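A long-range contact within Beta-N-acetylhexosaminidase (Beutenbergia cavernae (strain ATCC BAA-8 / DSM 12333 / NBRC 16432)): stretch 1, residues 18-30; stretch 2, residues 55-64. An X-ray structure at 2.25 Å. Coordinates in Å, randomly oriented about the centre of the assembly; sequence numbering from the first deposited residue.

Stretch 1 (18-30) GTDAATAEQVTLD
Stretch 2 55-64: AVVEQLTAAV

Stretch 1 leaves a β-strand that begins earlier in the chain and includes Gly-18 to Asp-20, passes through a type I turn from Asp-20 to Thr-23 and a short extended segment, and enters a helix at Gln-26, with Glu-25 as N-cap. Stretch 2 enters already helical at Ala-55, in a helix that begins earlier in the chain, and finishes in a type I turn from Thr-61 to Val-64. The two helices run in broadly the same direction, at 34°, but their axes come no closer than 10.5 Å. The backbones draw nearest at the loop, where the CA atoms of Ala-24 and Val-56 lie 5.3 Å apart. Together the stretches bury 389 Å², without a direct hydrogen bond between them.

Leu-60 and Val-56, one helical turn apart and joined by the bond from Leu-60 N to Val-56 O (3.3 Å), cover the most surface. The CA-to-CB bond of Leu-60 lies sideways to stretch 1, but its m,t rotamer (chi1 -59°, chi2 171°) brings the end of the side chain nearer to stretch 1. Its CD2 packs 3.8 Å from Leu-29 CD2, 3.9 Å from Ala-24 CB and 4.1 Å from Thr-28 CG2, while its CD1 lies 3.8 Å from Thr-19 CG2. Both threonines present CG2 to Leu-60, and their hydroxyls are bonded within stretch 1: Thr-28 OG1 (chi1 m) donates to Gly-18 O at 2.6 Å, tying helix to strand, and Thr-19 OG1 (chi1 t) donates to Thr-23 O at 2.6 Å.

Val-56 points toward the turn with chi1 at 168° (t). Its CG2 sits against backbone, 3.6 Å from Ala-22 O and 3.8 Å from Ala-21 O, and its CG1 lies 3.8 Å from Ala-24 N. The turn that receives it is held by Thr-23 N to Asp-20 O (3.1 Å) and by Ala-22 N to Asp-20 OD2 (3.1 Å). Ala-24, at phi/psi -73/93, directs its small side chain toward the helix, with CB 4.4 Å from Val-56 CG1 and 3.7 Å from Gln-59 CB.

Leu-29, also m,t (chi1 -68°, chi2 178°), extends the apolar patch along stretch 2. It too starts sideways and reaches in with its end: besides meeting Leu-60, Leu-29 CD2 lies 3.6 Å from Gln-59 O and 4.3 Å from Ala-63 CB.

Polar linkage is supplied by one water, which accepts from Ala-24 N at 2.9 Å and from Gln-59 NE2 at 2.6 Å. Gln-59 (chi1 m, chi2 t, chi3 58°) thus packs its CB on Ala-24 while its amide reaches the water, bridging helix and loop beside the apolar contacts.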

# COMPACT_ATOMS: atom_id res chain seq x y z
N GLY A 18 9.61 6.13 2.12
CA GLY A 18 10.24 5.78 0.86
C GLY A 18 11.73 5.98 0.89
O GLY A 18 12.24 6.74 1.71
N THR A 19 12.43 5.23 0.05
CA THR A 19 13.81 5.51 -0.35
C THR A 19 13.88 5.12 -1.82
O THR A 19 13.08 4.31 -2.30
CB THR A 19 14.87 4.70 0.46
OG1 THR A 19 16.17 5.03 -0.01
CG2 THR A 19 14.70 3.21 0.29
N ASP A 20 14.80 5.72 -2.55
CA ASP A 20 14.98 5.36 -3.93
C ASP A 20 15.45 3.90 -3.96
O ASP A 20 16.22 3.49 -3.10
CB ASP A 20 16.01 6.27 -4.60
CG ASP A 20 16.21 5.91 -6.06
OD1 ASP A 20 15.26 6.18 -6.85
OD2 ASP A 20 17.27 5.33 -6.40
N ALA A 21 14.98 3.13 -4.94
CA ALA A 21 15.27 1.71 -4.99
C ALA A 21 16.76 1.40 -5.14
O ALA A 21 17.19 0.31 -4.81
CB ALA A 21 14.49 1.05 -6.10
N ALA A 22 17.57 2.37 -5.58
CA ALA A 22 18.95 2.06 -5.84
C ALA A 22 19.85 2.53 -4.72
O ALA A 22 21.06 2.31 -4.75
CB ALA A 22 19.38 2.66 -7.16
N THR A 23 19.29 3.18 -3.71
CA THR A 23 20.12 3.72 -2.63
C THR A 23 19.39 3.75 -1.33
O THR A 23 18.25 4.21 -1.28
CB THR A 23 20.58 5.18 -2.89
OG1 THR A 23 21.19 5.28 -4.18
CG2 THR A 23 21.60 5.61 -1.81
N ALA A 24 20.04 3.29 -0.27
CA ALA A 24 19.54 3.53 1.08
C ALA A 24 19.77 5.00 1.43
O ALA A 24 20.82 5.37 1.94
CB ALA A 24 20.22 2.63 2.08
N GLU A 25 18.77 5.84 1.17
CA GLU A 25 18.88 7.27 1.34
C GLU A 25 18.99 7.65 2.82
O GLU A 25 18.33 7.06 3.67
CB GLU A 25 17.68 7.96 0.69
CG GLU A 25 17.69 7.90 -0.85
CD GLU A 25 16.67 8.87 -1.46
OE1 GLU A 25 15.51 8.45 -1.66
OE2 GLU A 25 17.03 10.04 -1.71
N GLN A 26 19.82 8.64 3.12
CA GLN A 26 20.03 9.08 4.49
C GLN A 26 18.73 9.54 5.16
O GLN A 26 18.52 9.24 6.34
CB GLN A 26 21.09 10.20 4.53
CG GLN A 26 21.57 10.57 5.95
CD GLN A 26 22.14 9.38 6.71
OE1 GLN A 26 22.94 8.62 6.17
NE2 GLN A 26 21.71 9.19 7.96
N VAL A 27 17.83 10.19 4.42
CA VAL A 27 16.52 10.63 4.97
C VAL A 27 15.71 9.44 5.51
O VAL A 27 15.05 9.54 6.56
CB VAL A 27 15.68 11.44 3.90
CG1 VAL A 27 15.38 10.61 2.64
CG2 VAL A 27 14.35 11.97 4.52
N THR A 28 15.75 8.33 4.79
CA THR A 28 15.03 7.11 5.19
C THR A 28 15.68 6.45 6.41
O THR A 28 15.01 6.03 7.34
CB THR A 28 15.01 6.12 4.04
OG1 THR A 28 14.56 6.83 2.89
CG2 THR A 28 14.05 4.96 4.33
N LEU A 29 17.00 6.35 6.38
CA LEU A 29 17.76 5.84 7.50
C LEU A 29 17.52 6.69 8.76
O LEU A 29 17.35 6.16 9.83
CB LEU A 29 19.25 5.79 7.14
CG LEU A 29 19.69 4.78 6.08
CD1 LEU A 29 21.19 4.91 5.81
CD2 LEU A 29 19.37 3.35 6.50
N ASP A 30 17.53 8.01 8.61
CA ASP A 30 17.18 8.87 9.73
C ASP A 30 15.74 8.65 10.19
O ASP A 30 15.46 8.71 11.38
CB ASP A 30 17.34 10.35 9.36
CG ASP A 30 18.81 10.76 9.10
OD1 ASP A 30 19.75 10.05 9.55
OD2 ASP A 30 19.00 11.81 8.44
N ALA A 55 21.45 -5.40 -1.28
CA ALA A 55 22.45 -4.63 -0.53
C ALA A 55 21.84 -3.31 0.01
O ALA A 55 22.17 -2.86 1.10
CB ALA A 55 23.64 -4.36 -1.38
N VAL A 56 20.93 -2.73 -0.75
CA VAL A 56 20.17 -1.57 -0.31
C VAL A 56 19.31 -1.93 0.90
O VAL A 56 19.35 -1.25 1.92
CB VAL A 56 19.29 -1.03 -1.44
CG1 VAL A 56 18.29 -0.03 -0.89
CG2 VAL A 56 20.18 -0.42 -2.57
N VAL A 57 18.54 -3.01 0.78
CA VAL A 57 17.68 -3.43 1.85
C VAL A 57 18.50 -3.76 3.09
O VAL A 57 18.11 -3.41 4.21
CB VAL A 57 16.84 -4.61 1.41
CG1 VAL A 57 16.01 -5.15 2.60
CG2 VAL A 57 15.92 -4.17 0.27
N GLU A 58 19.64 -4.41 2.91
CA GLU A 58 20.49 -4.77 4.04
C GLU A 58 20.86 -3.52 4.87
O GLU A 58 20.85 -3.56 6.09
CB GLU A 58 21.76 -5.53 3.56
CG GLU A 58 23.11 -5.10 4.19
CD GLU A 58 23.23 -5.37 5.70
OE1 GLU A 58 22.38 -6.11 6.26
OE2 GLU A 58 24.18 -4.83 6.32
N GLN A 59 21.15 -2.40 4.20
CA GLN A 59 21.47 -1.16 4.91
C GLN A 59 20.30 -0.63 5.72
O GLN A 59 20.47 -0.04 6.80
CB GLN A 59 21.90 -0.08 3.92
CG GLN A 59 23.07 -0.43 3.05
CD GLN A 59 23.49 0.75 2.19
OE1 GLN A 59 23.83 1.83 2.71
NE2 GLN A 59 23.46 0.57 0.87
N LEU A 60 19.10 -0.82 5.18
CA LEU A 60 17.89 -0.34 5.83
C LEU A 60 17.61 -1.24 7.03
O LEU A 60 17.31 -0.74 8.11
CB LEU A 60 16.70 -0.32 4.85
CG LEU A 60 16.84 0.55 3.58
CD1 LEU A 60 15.70 0.32 2.59
CD2 LEU A 60 16.87 2.00 3.96
N THR A 61 17.73 -2.55 6.86
CA THR A 61 17.35 -3.44 7.95
C THR A 61 18.41 -3.34 9.04
O THR A 61 18.14 -3.62 10.20
CB THR A 61 17.17 -4.92 7.50
OG1 THR A 61 18.33 -5.37 6.82
CG2 THR A 61 15.98 -5.05 6.56
N ALA A 62 19.60 -2.89 8.67
CA ALA A 62 20.68 -2.73 9.65
C ALA A 62 20.37 -1.58 10.61
O ALA A 62 21.01 -1.43 11.64
CB ALA A 62 22.00 -2.50 8.95
N ALA A 63 19.39 -0.75 10.28
CA ALA A 63 19.04 0.35 11.15
C ALA A 63 18.03 -0.09 12.18
O ALA A 63 17.73 0.67 13.09
CB ALA A 63 18.49 1.53 10.34
N VAL A 64 17.50 -1.30 12.07
CA VAL A 64 16.59 -1.75 13.13
C VAL A 64 17.48 -2.18 14.26
O VAL A 64 18.43 -2.93 14.09
CB VAL A 64 15.55 -2.87 12.71
CG1 VAL A 64 15.07 -2.75 11.28
CG2 VAL A 64 15.98 -4.28 13.05
O HOH W 1 22.82 2.63 -0.65